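Putative translational inhibitor protein (Yersinia pestis, PDB 5V4D) is of unknown function but belongs to the Rid (YjgF-like) family, and probably deaminates reactive enamine or imine intermediates as its relatives do. Local coordinates at residues I79-I84 and R106-V111; K51-V56 and A118-E123; G33-N38 and A113-A118. All blocks are in the same frame, centred on the assembly; numbering follows the deposited sequence.

How the contacts relate
From the N terminus, the loop 33-38 comes first, then 51-56 on helix 49-66, strand 74-81 with its continuation to Ile84, strand 105-110, and the turn 113-118 leading into strand 120-127. Contact 1 closes the shortest loop, the beta-alpha-beta crossover through helix 87-98, within the spans of both others. Contact 3 closes the longest, from 33-38 to 113-118, and contact 2 that from 51-56 to 118-123; these two cross along the chain and share Ala118. Contact 1 joins two sheet strands, contact 2 lays helix 49-66 on strand 120-127, and contact 3 brings two loops together. Strand 120-127 pairs with strand 74-81, as between Phe80 O and Glu121 N, linking contacts 1 and 2.

Contact 1. Residues I79-I84 and R106-V111; sequences IFITNI and RSTVEV. With ACY (acetic acid), chain G.
Ile79, Phe80 and Ile81 pair in parallel with Thr108, Val109 and Glu110, joining the two strands of a beta-alpha-beta unit whose crossover is helix 87-98. Four backbone bonds carry the pairing, the first from Ile79 N to Ser107 O and the last, from Val111 N to Ile81 O, bent to 148° where the strands run out. On one face Phe80 and Val109 lie side by side, pointing the same way. Phe80 CD1 reaches Val109 CG2 at 3.7 Å, and Val111 CG1, two residues farther on, meets the same ring atom obliquely. Val109 also packs on Phe80 of the second subunit.

On the other face Ile79 crosses the Arg106 side chain, bent at its third torsion, at a slant, with CD1 3.6 Å from Arg106 NH1. The guanidinium turns its edge to a bound acetic acid molecule, probably from the crystallisation liquor, with Arg106 NE 2.8 Å from its OXT. Thr108 OG1 donates to the same OXT, while Thr108 N bonds weakly to the other oxygen, a carboxyl-binding arrangement consistent with the arginine site of Rid proteins between subunits. Arg106 also meets Asn91 and, by a cation-pi contact, Tyr94.

Glu110, at the end of its strand, reaches the chain that follows strand 74-81. With CG anti to the backbone N (chi1 -171°), its chain passes Thr82 O, CG lying 3.5 Å away, and crosses the Ile84 side chain at about a right angle, while OE2 bonds Ser112 of the second subunit. Glu110 OE1 accepts the N-H of Ile84 through its anti lone pair, at 2.8 Å and 169°.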
loop_
_atom_site.group_PDB
_atom_site.type_symbol
_atom_site.label_atom_id
_atom_site.label_comp_id
_atom_site.label_asym_id
_atom_site.label_seq_id
_atom_site.Cartn_x
_atom_site.Cartn_y
_atom_site.Cartn_z
ATOM N N ILE A 79 -0.773 -2.543 8.060
ATOM C CA ILE A 79 -0.830 -1.879 9.354
ATOM C C ILE A 79 0.177 -0.733 9.353
ATOM O O ILE A 79 1.390 -0.967 9.241
ATOM C CB ILE A 79 -0.527 -2.878 10.480
ATOM C CG1 ILE A 79 -1.575 -3.992 10.480
ATOM C CG2 ILE A 79 -0.494 -2.152 11.870
ATOM C CD1 ILE A 79 -1.281 -5.091 11.546
ATOM N N PHE A 80 -0.331 0.480 9.567
ATOM C CA PHE A 80 0.492 1.687 9.754
ATOM C C PHE A 80 0.451 1.995 11.238
ATOM O O PHE A 80 -0.630 2.204 11.806
ATOM C CB PHE A 80 -0.050 2.866 8.937
ATOM C CG PHE A 80 -0.176 2.602 7.444
ATOM C CD1 PHE A 80 0.925 2.608 6.607
ATOM C CD2 PHE A 80 -1.416 2.436 6.892
ATOM C CE1 PHE A 80 0.765 2.436 5.207
ATOM C CE2 PHE A 80 -1.549 2.252 5.498
ATOM C CZ PHE A 80 -0.488 2.253 4.702
ATOM N N ILE A 81 1.610 1.950 11.905
ATOM C CA ILE A 81 1.642 2.247 13.330
ATOM C C ILE A 81 2.683 3.320 13.588
ATOM O O ILE A 81 3.702 3.400 12.904
ATOM C CB ILE A 81 1.918 1.006 14.211
ATOM C CG1 ILE A 81 3.068 0.153 13.680
ATOM C CG2 ILE A 81 0.658 0.186 14.360
ATOM C CD1 ILE A 81 3.510 -0.892 14.688
ATOM N N THR A 82 2.424 4.143 14.601
ATOM C CA THR A 82 3.365 5.226 14.888
ATOM C C THR A 82 4.552 4.773 15.739
ATOM O O THR A 82 5.527 5.522 15.856
ATOM C CB THR A 82 2.677 6.414 15.575
ATOM O OG1 THR A 82 2.087 6.023 16.836
ATOM C CG2 THR A 82 1.627 7.066 14.662
ATOM N N ASN A 83 4.507 3.564 16.300
ATOM C CA ASN A 83 5.587 3.077 17.161
ATOM C C ASN A 83 5.660 1.577 16.922
ATOM O O ASN A 83 4.724 0.846 17.276
ATOM C CB ASN A 83 5.299 3.385 18.624
ATOM C CG ASN A 83 6.417 2.921 19.558
ATOM O OD1 ASN A 83 7.307 2.180 19.191
ATOM N ND2 ASN A 83 6.352 3.382 20.801
ATOM N N ILE A 84 6.734 1.141 16.286
ATOM C CA ILE A 84 6.923 -0.281 15.945
ATOM C C ILE A 84 6.873 -1.152 17.188
ATOM O O ILE A 84 6.521 -2.334 17.105
ATOM C CB ILE A 84 8.249 -0.456 15.152
ATOM C CG1 ILE A 84 8.292 -1.766 14.381
ATOM C CG2 ILE A 84 9.488 -0.430 16.034
ATOM C CD1 ILE A 84 7.277 -1.802 13.220
ATOM N N ARG A 106 -0.035 -9.517 4.706
ATOM C CA ARG A 106 0.058 -8.319 5.554
ATOM C C ARG A 106 1.401 -7.645 5.367
ATOM O O ARG A 106 2.389 -8.300 5.055
ATOM C CB ARG A 106 -0.104 -8.681 7.028
ATOM C CG ARG A 106 -0.422 -7.450 7.861
ATOM C CD ARG A 106 -0.785 -7.925 9.253
ATOM N NE ARG A 106 0.447 -8.327 9.931
ATOM C CZ ARG A 106 0.524 -8.637 11.214
ATOM N NH1 ARG A 106 -0.581 -8.621 11.972
ATOM N NH2 ARG A 106 1.704 -8.969 11.718
ATOM N N SER A 107 1.412 -6.321 5.495
ATOM C CA SER A 107 2.648 -5.578 5.757
ATOM C C SER A 107 2.424 -4.671 6.956
ATOM O O SER A 107 1.329 -4.140 7.127
ATOM C CB SER A 107 3.054 -4.734 4.548
ATOM O OG SER A 107 3.328 -5.610 3.433
ATOM N N THR A 108 3.498 -4.408 7.711
ATOM C CA THR A 108 3.473 -3.544 8.889
ATOM C C THR A 108 4.648 -2.598 8.762
ATOM O O THR A 108 5.780 -3.049 8.544
ATOM C CB THR A 108 3.620 -4.343 10.197
ATOM O OG1 THR A 108 2.548 -5.283 10.299
ATOM C CG2 THR A 108 3.599 -3.354 11.430
ATOM N N VAL A 109 4.396 -1.302 8.912
ATOM C CA VAL A 109 5.472 -0.306 8.861
ATOM C C VAL A 109 5.233 0.753 9.926
ATOM O O VAL A 109 4.091 1.030 10.297
ATOM C CB VAL A 109 5.582 0.382 7.467
ATOM C CG1 VAL A 109 5.940 -0.665 6.372
ATOM C CG2 VAL A 109 4.321 1.142 7.078
ATOM N N GLU A 110 6.320 1.362 10.420
ATOM C CA GLU A 110 6.194 2.492 11.334
ATOM C C GLU A 110 6.123 3.799 10.552
ATOM O O GLU A 110 7.062 4.158 9.840
ATOM C CB GLU A 110 7.360 2.536 12.319
ATOM C CG GLU A 110 7.111 3.588 13.427
ATOM C CD GLU A 110 8.347 3.766 14.285
ATOM O OE1 GLU A 110 8.522 3.047 15.290
ATOM O OE2 GLU A 110 9.192 4.623 13.922
ATOM N N VAL A 111 5.029 4.501 10.696
ATOM C CA VAL A 111 4.844 5.817 10.085
ATOM C C VAL A 111 5.143 6.899 11.119
ATOM O O VAL A 111 5.204 6.653 12.336
ATOM C CB VAL A 111 3.417 5.982 9.544
ATOM C CG1 VAL A 111 3.155 4.920 8.465
ATOM C CG2 VAL A 111 2.387 5.846 10.660
HETATM C C ACY G . 4.097 -7.820 8.376
HETATM O O ACY G . 5.099 -7.050 8.308
HETATM O OXT ACY G . 3.015 -7.589 8.991
HETATM C CH3 ACY G . 4.185 -9.128 7.623
#

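Contact 2. Residues K51-V56 and A118-E123; sequences KQTRQV and ALVEIE
The axes of helix segment 51-56 and strand segment 120-123 run in nearly the same direction, 25° apart and 8.7 Å at closest approach, with Gln52 and Val56 directed at Val120, Ile122 and the residue before the strand, Leu119. Gln52 provides the polar link. Its chain is extended beyond CG, which sits anti to the carbonyl carbon (chi1 -69°), and this carries the amide past the helix surface to the start of the strand. Gln52 OE1 takes the N-H of Leu119 at 2.9 Å, with the donor in the carbonyl plane and the bond fairly straight at 160°. The amide is held at both ends, since NE2 donates to Glu46 O. Leu119 crosses the glutamine at about a right angle, its CB lying 3.2 Å from Gln52 OE1.

Farther along, the contact becomes apolar. Val56 CG1, anti to the backbone N, is the branch that meets Ile122, 3.7 Å from its CB and also near CG1 and CD1. Val120 CG1 lies 4.1 Å from both Gln52 CB and Thr53 OG1, whose hydroxyl bonds Ile49 O within the helix. Val120 O is buried here with no hydrogen-bonding partner in the model.

Helix 49-66 thus packs against the sheet beside the crossover helix 87-98, which Thr53 touches at Val90 and Ile93, while Val120 and Ile122 also rest on Ile79 of the adjoining strand 74-81.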
loop_
_atom_site.group_PDB
_atom_site.type_symbol
_atom_site.label_atom_id
_atom_site.label_comp_id
_atom_site.label_asym_id
_atom_site.label_seq_id
_atom_site.Cartn_x
_atom_site.Cartn_y
_atom_site.Cartn_z
ATOM N N LYS A 51 -7.047 -0.195 23.007
ATOM C CA LYS A 51 -8.384 0.348 22.724
ATOM C C LYS A 51 -8.488 0.824 21.277
ATOM O O LYS A 51 -9.523 0.619 20.613
ATOM C CB LYS A 51 -8.692 1.484 23.695
ATOM C CG LYS A 51 -8.962 0.976 25.105
ATOM C CD LYS A 51 -9.123 2.131 26.063
ATOM C CE LYS A 51 -9.312 1.635 27.510
ATOM N NZ LYS A 51 -9.382 2.810 28.415
ATOM N N GLN A 52 -7.406 1.417 20.755
ATOM C CA GLN A 52 -7.461 1.942 19.390
ATOM C C GLN A 52 -7.494 0.824 18.367
ATOM O O GLN A 52 -8.233 0.915 17.372
ATOM C CB GLN A 52 -6.284 2.898 19.118
ATOM C CG GLN A 52 -6.405 4.195 19.912
ATOM C CD GLN A 52 -5.532 5.310 19.380
ATOM O OE1 GLN A 52 -4.794 5.143 18.412
ATOM N NE2 GLN A 52 -5.649 6.477 20.007
ATOM N N THR A 53 -6.729 -0.257 18.593
ATOM C CA THR A 53 -6.782 -1.399 17.685
ATOM C C THR A 53 -8.167 -2.010 17.662
ATOM O O THR A 53 -8.683 -2.336 16.589
ATOM C CB THR A 53 -5.749 -2.451 18.102
ATOM O OG1 THR A 53 -4.428 -1.890 18.053
ATOM C CG2 THR A 53 -5.796 -3.591 17.129
ATOM N N ARG A 54 -8.799 -2.134 18.835
ATOM C CA ARG A 54 -10.154 -2.670 18.890
ATOM C C ARG A 54 -11.113 -1.807 18.087
ATOM O O ARG A 54 -11.922 -2.337 17.306
ATOM C CB ARG A 54 -10.634 -2.771 20.336
ATOM C CG ARG A 54 -9.894 -3.782 21.144
ATOM C CD ARG A 54 -10.525 -3.916 22.523
ATOM N NE ARG A 54 -9.688 -4.790 23.338
ATOM C CZ ARG A 54 -9.614 -6.120 23.209
ATOM N NH1 ARG A 54 -10.334 -6.767 22.309
ATOM N NH2 ARG A 54 -8.791 -6.813 23.981
ATOM N N GLN A 55 -10.995 -0.476 18.228
ATOM C CA GLN A 55 -11.890 0.426 17.496
ATOM C C GLN A 55 -11.688 0.280 15.987
ATOM O O GLN A 55 -12.663 0.230 15.231
ATOM C CB GLN A 55 -11.683 1.877 17.957
ATOM C CG GLN A 55 -12.688 2.782 17.311
ATOM C CD GLN A 55 -14.076 2.532 17.861
ATOM O OE1 GLN A 55 -14.267 2.592 19.076
ATOM N NE2 GLN A 55 -15.008 2.139 17.009
ATOM N N VAL A 56 -10.421 0.187 15.539
ATOM C CA VAL A 56 -10.145 0.098 14.114
ATOM C C VAL A 56 -10.747 -1.172 13.543
ATOM O O VAL A 56 -11.350 -1.162 12.464
ATOM C CB VAL A 56 -8.632 0.154 13.884
ATOM C CG1 VAL A 56 -8.243 -0.364 12.487
ATOM C CG2 VAL A 56 -8.130 1.580 14.142
ATOM N N ALA A 118 -3.823 9.491 15.534
ATOM C CA ALA A 118 -4.025 8.058 15.814
ATOM C C ALA A 118 -2.696 7.315 15.993
ATOM O O ALA A 118 -1.656 7.679 15.423
ATOM C CB ALA A 118 -4.794 7.397 14.677
ATOM N N LEU A 119 -2.741 6.224 16.755
ATOM C CA LEU A 119 -1.561 5.359 16.918
ATOM C C LEU A 119 -1.462 4.269 15.859
ATOM O O LEU A 119 -0.395 3.615 15.713
ATOM C CB LEU A 119 -1.587 4.651 18.284
ATOM C CG LEU A 119 -1.609 5.596 19.499
ATOM C CD1 LEU A 119 -1.825 4.764 20.785
ATOM C CD2 LEU A 119 -0.313 6.411 19.599
ATOM N N VAL A 120 -2.576 3.973 15.199
ATOM C CA VAL A 120 -2.622 2.851 14.278
ATOM C C VAL A 120 -3.692 3.159 13.245
ATOM O O VAL A 120 -4.724 3.759 13.565
ATOM C CB VAL A 120 -2.873 1.518 15.033
ATOM C CG1 VAL A 120 -4.177 1.538 15.897
ATOM C CG2 VAL A 120 -2.874 0.320 14.063
ATOM N N GLU A 121 -3.458 2.698 12.006
ATOM C CA GLU A 121 -4.410 2.762 10.898
ATOM C C GLU A 121 -4.308 1.458 10.140
ATOM O O GLU A 121 -3.191 1.016 9.856
ATOM C CB GLU A 121 -4.109 3.953 9.967
ATOM C CG GLU A 121 -5.144 4.094 8.848
ATOM C CD GLU A 121 -4.850 5.253 7.912
ATOM O OE1 GLU A 121 -5.144 5.184 6.696
ATOM O OE2 GLU A 121 -4.206 6.217 8.375
ATOM N N ILE A 122 -5.436 0.801 9.856
ATOM C CA ILE A 122 -5.356 -0.483 9.153
ATOM C C ILE A 122 -6.188 -0.394 7.887
ATOM O O ILE A 122 -7.375 -0.035 7.932
ATOM C CB ILE A 122 -5.819 -1.652 10.034
ATOM C CG1 ILE A 122 -4.875 -1.740 11.238
ATOM C CG2 ILE A 122 -5.755 -2.987 9.253
ATOM C CD1 ILE A 122 -5.261 -2.899 12.186
ATOM N N GLU A 123 -5.563 -0.762 6.763
ATOM C CA GLU A 123 -6.177 -0.780 5.445
ATOM C C GLU A 123 -6.348 -2.225 5.004
ATOM O O GLU A 123 -5.440 -3.040 5.203
ATOM C CB GLU A 123 -5.248 -0.025 4.493
ATOM C CG GLU A 123 -5.587 -0.036 3.067
ATOM C CD GLU A 123 -4.437 0.662 2.311
ATOM O OE1 GLU A 123 -4.435 1.877 2.318
ATOM O OE2 GLU A 123 -3.504 -0.010 1.821
#

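Contact 3. Residues G33-N38 and A113-A118; sequences GQIPIN and ALPKGA
Ala118 and Pro36, with Ile35, form the buried part of this meeting of two loops, and Ala118 CB is only 3.5 Å from Pro36 CD, tighter than ordinary carbon-carbon contact. Beside them Ile35 CG2 rests 4.1 Å from the same methyl group of Ala118, so the alanine is touched by two consecutive residues. Ile35 spreads its two branches over the turn: CG1 lies between the backbone N and the carbonyl carbon (chi1 52°), and this sends CD1 toward Pro115, 4.0 Å from Pro115 CB. Pro36 is itself the centre of an inverse gamma turn, and its ring also touches Gln52 and Val56 of helix 49-66.

On the solvent side Lys116 is exposed, and only the aliphatic part of its chain takes part, CG lying 4.0 Å from Ile35 CD1. This side still has one tight point, where Lys116 CD comes within 3.4 Å of Ile37 CD1. The lysine and Ile37 cross at about a right angle, with the lysine chain bending at its last torsion. No hydrogen bond joins the two segments. The turn instead holds itself together, through bonds from Gly117 N to Leu114 O and from Ala118 N to Pro115 O.

Pro115 packs on Thr108 of the third subunit, close to a bound acetic acid molecule. This placement at a subunit boundary is consistent with the trimers formed by YjgF-like proteins, in which clefts between subunits house the presumed active sites.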
loop_
_atom_site.group_PDB
_atom_site.type_symbol
_atom_site.label_atom_id
_atom_site.label_comp_id
_atom_site.label_asym_id
_atom_site.label_seq_id
_atom_site.Cartn_x
_atom_site.Cartn_y
_atom_site.Cartn_z
ATOM N N GLY A 33 -8.207 3.152 4.652
ATOM C CA GLY A 33 -7.615 2.928 5.957
ATOM C C GLY A 33 -8.510 3.426 7.078
ATOM O O GLY A 33 -9.025 4.561 7.024
ATOM N N GLN A 34 -8.733 2.573 8.084
ATOM C CA GLN A 34 -9.553 2.898 9.239
ATOM C C GLN A 34 -8.668 3.370 10.370
ATOM O O GLN A 34 -7.667 2.711 10.696
ATOM C CB GLN A 34 -10.370 1.701 9.723
ATOM C CG GLN A 34 -11.628 1.499 8.868
ATOM C CD GLN A 34 -12.557 2.691 8.987
ATOM O OE1 GLN A 34 -12.637 3.355 10.039
ATOM N NE2 GLN A 34 -13.217 3.012 7.901
ATOM N N ILE A 35 -9.067 4.492 10.973
ATOM C CA ILE A 35 -8.421 4.990 12.184
ATOM C C ILE A 35 -9.384 4.818 13.361
ATOM O O ILE A 35 -10.569 4.496 13.176
ATOM C CB ILE A 35 -7.941 6.450 12.028
ATOM C CG1 ILE A 35 -9.049 7.353 11.536
ATOM C CG2 ILE A 35 -6.710 6.546 11.119
ATOM C CD1 ILE A 35 -8.711 8.883 11.823
ATOM N N PRO A 36 -8.906 4.993 14.599
ATOM C CA PRO A 36 -9.680 4.613 15.792
ATOM C C PRO A 36 -10.677 5.690 16.209
ATOM O O PRO A 36 -10.714 6.104 17.374
ATOM C CB PRO A 36 -8.609 4.431 16.875
ATOM C CG PRO A 36 -7.315 4.552 16.211
ATOM C CD PRO A 36 -7.482 5.223 14.922
ATOM N N ILE A 37 -11.535 6.092 15.259
ATOM C CA ILE A 37 -12.634 7.012 15.522
ATOM C C ILE A 37 -13.839 6.202 15.978
ATOM O O ILE A 37 -14.181 5.183 15.361
ATOM C CB ILE A 37 -12.985 7.837 14.271
ATOM C CG1 ILE A 37 -11.852 8.778 13.897
ATOM C CG2 ILE A 37 -14.334 8.619 14.496
ATOM C CD1 ILE A 37 -11.599 9.794 14.933
ATOM N N ASN A 38 -14.473 6.642 17.065
ATOM C CA ASN A 38 -15.779 6.075 17.460
ATOM C C ASN A 38 -16.835 6.603 16.495
ATOM O O ASN A 38 -17.105 7.814 16.498
ATOM C CB ASN A 38 -16.074 6.477 18.916
ATOM C CG ASN A 38 -17.477 6.078 19.391
ATOM O OD1 ASN A 38 -18.298 5.603 18.599
ATOM N ND2 ASN A 38 -17.751 6.274 20.689
ATOM N N ALA A 113 3.309 9.825 11.522
ATOM C CA ALA A 113 2.082 10.395 12.056
ATOM C C ALA A 113 0.904 9.856 11.255
ATOM O O ALA A 113 1.044 9.436 10.099
ATOM C CB ALA A 113 2.064 11.923 12.000
ATOM N N LEU A 114 -0.271 9.922 11.869
ATOM C CA LEU A 114 -1.517 9.458 11.277
ATOM C C LEU A 114 -2.584 10.526 11.454
ATOM O O LEU A 114 -2.495 11.373 12.359
ATOM C CB LEU A 114 -2.000 8.147 11.919
ATOM C CG LEU A 114 -1.121 6.940 11.569
ATOM C CD1 LEU A 114 -1.489 5.743 12.463
ATOM C CD2 LEU A 114 -1.222 6.554 10.083
ATOM N N PRO A 115 -3.646 10.470 10.654
ATOM C CA PRO A 115 -4.750 11.418 10.841
ATOM C C PRO A 115 -5.251 11.405 12.279
ATOM O O PRO A 115 -5.352 10.345 12.909
ATOM C CB PRO A 115 -5.827 10.890 9.887
ATOM C CG PRO A 115 -5.038 10.240 8.780
ATOM C CD PRO A 115 -3.888 9.552 9.527
ATOM N N LYS A 116 -5.567 12.596 12.779
ATOM C CA LYS A 116 -6.125 12.833 14.119
ATOM C C LYS A 116 -5.218 12.385 15.247
ATOM O O LYS A 116 -5.644 12.338 16.419
ATOM C CB LYS A 116 -7.515 12.172 14.264
ATOM C CG LYS A 116 -8.493 12.657 13.218
ATOM C CD LYS A 116 -9.910 12.480 13.685
ATOM C CE LYS A 116 -10.844 13.487 13.045
ATOM N NZ LYS A 116 -10.993 14.687 13.913
ATOM N N GLY A 117 -3.939 12.138 14.968
ATOM C CA GLY A 117 -3.022 11.721 16.003
ATOM C C GLY A 117 -3.192 10.284 16.391
ATOM O O GLY A 117 -2.727 9.897 17.469
ATOM N N ALA A 118 -3.823 9.491 15.534
ATOM C CA ALA A 118 -4.025 8.058 15.814
ATOM C C ALA A 118 -2.696 7.315 15.993
ATOM O O ALA A 118 -1.656 7.679 15.423
ATOM C CB ALA A 118 -4.794 7.397 14.677
#